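Local coordinates for putative primary metabolism protein HVA1 (Cryptococcus neoformans, PDB 4P5N) that may play a role in primary metabolism, affects the virulence of this fungus in mammals and contains a small SH3-like Tudor domain, at residues A[47-53]-A[64-70]; A[13-19]-A[30-35]. All blocks are in the same frame, centred on the assembly; numbering follows the deposited sequence.

Interaction 1 (A[47-53]-A[64-70]). With SO4 (sulfate ion), chain H; SO4 (sulfate ion), chain E; SO4 (sulfate ion), chain O.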
loop_
_atom_site.group_PDB
_atom_site.type_symbol
_atom_site.label_atom_id
_atom_site.label_comp_id
_atom_site.label_asym_id
_atom_site.label_seq_id
_atom_site.Cartn_x
_atom_site.Cartn_y
_atom_site.Cartn_z
ATOM N N VAL A 47 0.178 3.305 5.401
ATOM C CA VAL A 47 -0.746 2.180 5.255
ATOM C C VAL A 47 -1.870 2.305 6.272
ATOM O O VAL A 47 -1.821 3.171 7.137
ATOM C CB VAL A 47 -0.041 0.798 5.345
ATOM C CG1 VAL A 47 1.049 0.700 4.279
ATOM C CG2 VAL A 47 0.550 0.548 6.723
ATOM N N LYS A 48 -2.871 1.440 6.156
ATOM C CA LYS A 48 -4.061 1.504 7.004
ATOM C C LYS A 48 -4.317 0.159 7.646
ATOM O O LYS A 48 -3.901 -0.886 7.112
ATOM C CB LYS A 48 -5.290 1.880 6.177
ATOM C CG LYS A 48 -5.237 3.255 5.536
ATOM C CD LYS A 48 -6.405 3.478 4.589
ATOM C CE LYS A 48 -7.643 3.951 5.332
ATOM N NZ LYS A 48 -8.544 4.666 4.394
ATOM N N ASN A 49 -5.031 0.196 8.766
ATOM C CA ASN A 49 -5.579 -0.993 9.410
ATOM C C ASN A 49 -4.494 -2.024 9.775
ATOM O O ASN A 49 -4.413 -3.118 9.192
ATOM C CB ASN A 49 -6.642 -1.612 8.496
ATOM C CG ASN A 49 -7.236 -2.876 9.063
ATOM O OD1 ASN A 49 -7.324 -3.051 10.292
ATOM N ND2 ASN A 49 -7.657 -3.775 8.177
ATOM N N PRO A 50 -3.665 -1.696 10.770
ATOM C CA PRO A 50 -2.719 -2.698 11.267
ATOM C C PRO A 50 -3.451 -3.869 11.932
ATOM O O PRO A 50 -4.605 -3.729 12.369
ATOM C CB PRO A 50 -1.888 -1.899 12.286
ATOM C CG PRO A 50 -2.843 -0.838 12.789
ATOM C CD PRO A 50 -3.625 -0.449 11.556
ATOM N N PRO A 51 -2.811 -5.041 11.987
ATOM C CA PRO A 51 -1.450 -5.292 11.499
ATOM C C PRO A 51 -1.329 -5.392 9.978
ATOM O O PRO A 51 -2.260 -5.844 9.284
ATOM C CB PRO A 51 -1.082 -6.631 12.159
ATOM C CG PRO A 51 -2.400 -7.341 12.339
ATOM C CD PRO A 51 -3.395 -6.221 12.655
ATOM N N LYS A 52 -0.190 -4.928 9.470
ATOM C CA LYS A 52 0.133 -5.066 8.050
ATOM C C LYS A 52 1.539 -5.610 7.890
ATOM O O LYS A 52 2.450 -5.203 8.611
ATOM C CB LYS A 52 0.047 -3.719 7.331
ATOM C CG LYS A 52 -1.365 -3.283 7.009
ATOM C CD LYS A 52 -2.013 -4.175 5.960
ATOM C CE LYS A 52 -3.262 -3.508 5.416
ATOM N NZ LYS A 52 -4.415 -3.609 6.358
ATOM N N VAL A 53 1.692 -6.536 6.952
ATOM C CA VAL A 53 2.986 -7.079 6.572
ATOM C C VAL A 53 3.377 -6.343 5.289
ATOM O O VAL A 53 2.649 -6.370 4.305
ATOM C CB VAL A 53 2.896 -8.609 6.341
ATOM C CG1 VAL A 53 4.231 -9.198 5.887
ATOM C CG2 VAL A 53 2.472 -9.321 7.621
ATOM N N ALA A 64 1.241 -4.041 0.970
ATOM C CA ALA A 64 0.948 -4.061 2.403
ATOM C C ALA A 64 -0.252 -4.976 2.594
ATOM O O ALA A 64 -1.341 -4.701 2.046
ATOM C CB ALA A 64 0.638 -2.660 2.913
ATOM N N HIS A 65 -0.066 -6.079 3.321
ATOM C CA HIS A 65 -1.111 -7.103 3.390
ATOM C C HIS A 65 -1.369 -7.561 4.818
ATOM O O HIS A 65 -0.442 -7.681 5.618
ATOM C CB HIS A 65 -0.692 -8.311 2.546
ATOM C CG HIS A 65 -1.825 -9.200 2.126
ATOM N ND1 HIS A 65 -2.434 -10.107 2.974
ATOM C CD2 HIS A 65 -2.449 -9.329 0.933
ATOM C CE1 HIS A 65 -3.384 -10.753 2.319
ATOM N NE2 HIS A 65 -3.409 -10.307 1.075
ATOM N N ASN A 66 -2.627 -7.841 5.137
ATOM C CA ASN A 66 -2.934 -8.399 6.442
ATOM C C ASN A 66 -2.222 -9.744 6.650
ATOM O O ASN A 66 -2.117 -10.533 5.730
ATOM C CB ASN A 66 -4.427 -8.609 6.547
ATOM C CG ASN A 66 -5.190 -7.306 6.497
ATOM O OD1 ASN A 66 -4.659 -6.259 6.849
ATOM N ND2 ASN A 66 -6.461 -7.374 6.100
ATOM N N PRO A 67 -1.764 -10.016 7.878
ATOM C CA PRO A 67 -0.981 -11.247 8.102
ATOM C C PRO A 67 -1.823 -12.507 8.085
ATOM O O PRO A 67 -1.345 -13.569 7.694
ATOM C CB PRO A 67 -0.385 -11.037 9.506
ATOM C CG PRO A 67 -1.299 -10.020 10.161
ATOM C CD PRO A 67 -1.740 -9.112 9.042
ATOM N N GLY A 68 -3.066 -12.400 8.537
ATOM C CA GLY A 68 -3.889 -13.583 8.779
ATOM C C GLY A 68 -4.413 -14.266 7.538
ATOM O O GLY A 68 -5.024 -15.331 7.623
ATOM N N THR A 69 -4.175 -13.668 6.377
ATOM C CA THR A 69 -4.624 -14.244 5.110
ATOM C C THR A 69 -3.446 -14.454 4.171
ATOM O O THR A 69 -3.617 -14.676 2.969
ATOM C CB THR A 69 -5.636 -13.328 4.420
ATOM O OG1 THR A 69 -5.105 -11.994 4.410
ATOM C CG2 THR A 69 -6.945 -13.354 5.184
ATOM N N LEU A 70 -2.237 -14.383 4.699
ATOM C CA LEU A 70 -1.131 -14.796 3.864
ATOM C C LEU A 70 -0.437 -16.002 4.461
ATOM O O LEU A 70 -0.706 -16.373 5.604
ATOM C CB LEU A 70 -0.199 -13.648 3.534
ATOM C CG LEU A 70 0.393 -12.864 4.680
ATOM C CD1 LEU A 70 1.316 -13.724 5.542
ATOM C CD2 LEU A 70 1.166 -11.630 4.229
HETATM S S SO4 H . -7.495 -4.162 4.522
HETATM O O1 SO4 H . -8.421 -3.734 3.438
HETATM O O2 SO4 H . -6.241 -4.736 3.960
HETATM O O3 SO4 H . -8.160 -5.126 5.420
HETATM O O4 SO4 H . -7.084 -2.937 5.248
HETATM S S SO4 E . -7.303 -9.782 3.353
HETATM O O1 SO4 E . -8.643 -9.146 3.295
HETATM O O2 SO4 E . -7.456 -11.105 2.706
HETATM O O3 SO4 E . -6.895 -10.007 4.784
HETATM O O4 SO4 E . -6.360 -8.988 2.525
HETATM S S SO4 O . -8.965 7.773 3.524
HETATM O O1 SO4 O . -10.110 7.113 4.186
HETATM O O2 SO4 O . -9.157 7.686 2.064
HETATM O O3 SO4 O . -7.723 7.052 3.855
HETATM O O4 SO4 O . -8.845 9.191 3.936
#
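V53 and H65 pair as antiparallel neighbours at the open end of the beta hairpin formed by strands 52-56 and 62-65, an edge of the small, SH3-like Tudor sheet, and beyond them a hydrogen bond from K52 to N66 and a proline pair hold the flanking loops together. The two residues form a hydrogen-bonded pair: V53 N gives to H65 O at 2.8 Å, and H65 N returns a bond to V53 O. One step outward, K52 carries the polar half of the contact. Its chain bends at chi2 (-68°) and again at chi4, which turns the ammonium back toward the 47-51 loop while CD runs over the backbone carbonyl of H65. There NZ reaches N66 OD1 at 2.7 Å and also K48 O and N49 O, so one ammonium gathers three carbonyl oxygens from both sides of the contact. It approaches N49 O from above the carbonyl plane, the least well directed of the three, and the other two at a moderate tilt. O4 of a sulfate, probably from the crystallisation liquor, is a fourth acceptor, so the three N-H groups must be shared; the amides of N49 and N66 also hold this ion, whose charge would probably steady the lysine.

The apolar half is made by prolines. P51, which follows a cis peptide bond, crosses P67 at about a right angle, CG to CG 3.6 Å, and P67 CB rests on V53 CG2 at 3.8 Å. V47 CG1 meets A64 CB. H65 itself binds a cadmium ion through NE2, together with T21. The other ring nitrogen fixes its rotation: H65 ND1 donates to N66 O at 2.8 Å, in the ring plane and on a lone pair of the carbonyl, with a nearly straight N-H...O angle of 168°.

Interaction 2 (A[13-19]-A[30-35]). With CD (cadmium ion), chain D.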
loop_
_atom_site.group_PDB
_atom_site.type_symbol
_atom_site.label_atom_id
_atom_site.label_comp_id
_atom_site.label_asym_id
_atom_site.label_seq_id
_atom_site.Cartn_x
_atom_site.Cartn_y
_atom_site.Cartn_z
ATOM N N ILE A 13 5.552 -14.607 11.855
ATOM C CA ILE A 13 6.154 -14.024 10.660
ATOM C C ILE A 13 7.344 -13.165 11.071
ATOM O O ILE A 13 7.231 -12.340 11.958
ATOM C CB ILE A 13 5.144 -13.157 9.864
ATOM C CG1 ILE A 13 3.909 -13.984 9.455
ATOM C CG2 ILE A 13 5.840 -12.503 8.663
ATOM C CD1 ILE A 13 2.731 -13.138 8.996
ATOM N N ASN A 14 8.484 -13.373 10.418
ATOM C CA ASN A 14 9.688 -12.610 10.705
ATOM C C ASN A 14 10.087 -11.792 9.494
ATOM O O ASN A 14 9.871 -12.217 8.348
ATOM C CB ASN A 14 10.840 -13.549 11.077
ATOM C CG ASN A 14 10.558 -14.354 12.325
ATOM O OD1 ASN A 14 10.072 -13.824 13.333
ATOM N ND2 ASN A 14 10.875 -15.644 12.275
ATOM N N VAL A 15 10.691 -10.634 9.751
ATOM C CA VAL A 15 11.336 -9.852 8.700
ATOM C C VAL A 15 12.354 -10.736 7.976
ATOM O O VAL A 15 13.091 -11.487 8.611
ATOM C CB VAL A 15 11.973 -8.568 9.266
ATOM C CG1 VAL A 15 12.872 -7.911 8.230
ATOM C CG2 VAL A 15 10.877 -7.612 9.728
ATOM N N GLY A 16 12.317 -10.682 6.642
ATOM C CA GLY A 16 13.144 -11.513 5.776
ATOM C C GLY A 16 12.504 -12.815 5.317
ATOM O O GLY A 16 13.039 -13.489 4.436
ATOM N N ASP A 17 11.357 -13.183 5.898
ATOM C CA ASP A 17 10.668 -14.407 5.476
ATOM C C ASP A 17 9.972 -14.185 4.143
ATOM O O ASP A 17 9.519 -13.071 3.829
ATOM C CB ASP A 17 9.574 -14.833 6.473
ATOM C CG ASP A 17 10.125 -15.388 7.790
ATOM O OD1 ASP A 17 11.351 -15.486 7.953
ATOM O OD2 ASP A 17 9.299 -15.743 8.681
ATOM N N THR A 18 9.866 -15.256 3.364
ATOM C CA THR A 18 9.062 -15.220 2.155
ATOM C C THR A 18 7.604 -15.430 2.512
ATOM O O THR A 18 7.262 -16.445 3.116
ATOM C CB THR A 18 9.458 -16.325 1.162
ATOM O OG1 THR A 18 10.861 -16.253 0.889
ATOM C CG2 THR A 18 8.697 -16.152 -0.142
ATOM N N VAL A 19 6.757 -14.469 2.129
ATOM C CA VAL A 19 5.302 -14.592 2.300
ATOM C C VAL A 19 4.605 -14.681 0.940
ATOM O O VAL A 19 5.162 -14.269 -0.079
ATOM C CB VAL A 19 4.700 -13.461 3.166
ATOM C CG1 VAL A 19 5.184 -13.601 4.600
ATOM C CG2 VAL A 19 5.001 -12.072 2.586
ATOM N N GLY A 30 7.054 -12.542 -1.840
ATOM C CA GLY A 30 8.330 -11.823 -1.649
ATOM C C GLY A 30 8.721 -11.762 -0.184
ATOM O O GLY A 30 8.036 -12.324 0.680
ATOM N N GLN A 31 9.819 -11.081 0.113
ATOM C CA GLN A 31 10.356 -11.138 1.461
ATOM C C GLN A 31 9.844 -9.975 2.292
ATOM O O GLN A 31 9.768 -8.831 1.813
ATOM C CB GLN A 31 11.902 -11.217 1.477
ATOM C CG GLN A 31 12.450 -12.644 1.337
ATOM C CD GLN A 31 12.221 -13.193 -0.048
ATOM O OE1 GLN A 31 11.387 -14.069 -0.270
ATOM N NE2 GLN A 31 12.932 -12.625 -1.011
ATOM N N VAL A 32 9.469 -10.293 3.528
ATOM C CA VAL A 32 8.971 -9.308 4.474
ATOM C C VAL A 32 10.045 -8.243 4.767
ATOM O O VAL A 32 11.176 -8.577 5.167
ATOM C CB VAL A 32 8.499 -9.990 5.779
ATOM C CG1 VAL A 32 8.005 -8.940 6.761
ATOM C CG2 VAL A 32 7.372 -10.995 5.481
ATOM N N ALA A 33 9.680 -6.974 4.567
ATOM C CA ALA A 33 10.538 -5.834 4.914
ATOM C C ALA A 33 10.221 -5.256 6.278
ATOM O O ALA A 33 11.113 -4.730 6.962
ATOM C CB ALA A 33 10.451 -4.747 3.857
ATOM N N ASP A 34 8.947 -5.335 6.663
ATOM C CA ASP A 34 8.505 -4.726 7.900
ATOM C C ASP A 34 7.150 -5.285 8.311
ATOM O O ASP A 34 6.366 -5.732 7.481
ATOM C CB ASP A 34 8.402 -3.207 7.712
ATOM C CG ASP A 34 8.570 -2.433 8.997
ATOM O OD1 ASP A 34 8.650 -3.040 10.096
ATOM O OD2 ASP A 34 8.606 -1.187 8.911
ATOM N N ILE A 35 6.902 -5.261 9.615
ATOM C CA ILE A 35 5.642 -5.678 10.189
ATOM C C ILE A 35 5.168 -4.507 11.039
ATOM O O ILE A 35 5.825 -4.112 12.003
ATOM C CB ILE A 35 5.830 -6.952 11.032
ATOM C CG1 ILE A 35 6.338 -8.093 10.142
ATOM C CG2 ILE A 35 4.527 -7.349 11.700
ATOM C CD1 ILE A 35 6.820 -9.315 10.882
HETATM CD CD CD D . 8.911 -1.014 11.623
#
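With OG1 of T18 beside its own backbone N (chi1 -54°) and the chain of Q31 folded back at chi2 (70°), the hydroxyl and the amide oxygen come together: T18 OG1 donates to Q31 OE1, tilted from the plane of the amide carbonyl, at a very short 2.5 Å whose exact value is somewhat doubtful. The two side chains lie alongside each other at a non-hydrogen-bonded position of the antiparallel ladder. Next to it V19 and G30 form a hydrogen-bonded pair, V19 N to G30 O 2.9 Å.

Just before T18, a type II turn from N14 to D17 leads into the strand, with G16 at backbone angles suited to glycine. G16 N to V32 O and V32 N to D17 O, both 2.8 Å, tie it to 30-35. D17 N to N14 O closes the turn, and the D17 carboxylate braces it, OD2 being met by N14 N from above the carboxylate plane.

V32 is the apolar centre: its CG2 lies 3.5 Å from V19 CG1 and also touches I13 CG2, crossing each side chain at about a right angle. Farther along, I35 CD1 packs on I13 CG2 at 4.0 Å.

This is the N-terminal approach to the hairpin of strands 18-23 and 26-36. D34, hydrogen-bonded through OD2 to K45, binds cadmium through OD1 and OD2 beside E41 of helix 39-44; A33 and D34 make a classic beta bulge opposite L54 of strand 52-56, whose V53 packs on V32 and F55 on V19.

The centres of the two interactions lie about 12 Å apart, on opposite sides of the chain's centre, yet both belong to one antiparallel sheet. Interaction 2 closes before interaction 1 opens, so they follow one another in series: the first hairpin, strands 18-23 and 26-36, and then the second, strands 52-56 and 62-65. Strands 26-36 and 52-56 are neighbours and join the two. Side chains of the two interactions meet in a shared apolar core, where V53 packs on V32, L70 reaches I13 and V19, and P67 also rests on I13. Two successive hairpins are thereby packed into a single compact Tudor domain, with a cadmium ion bound at each contact.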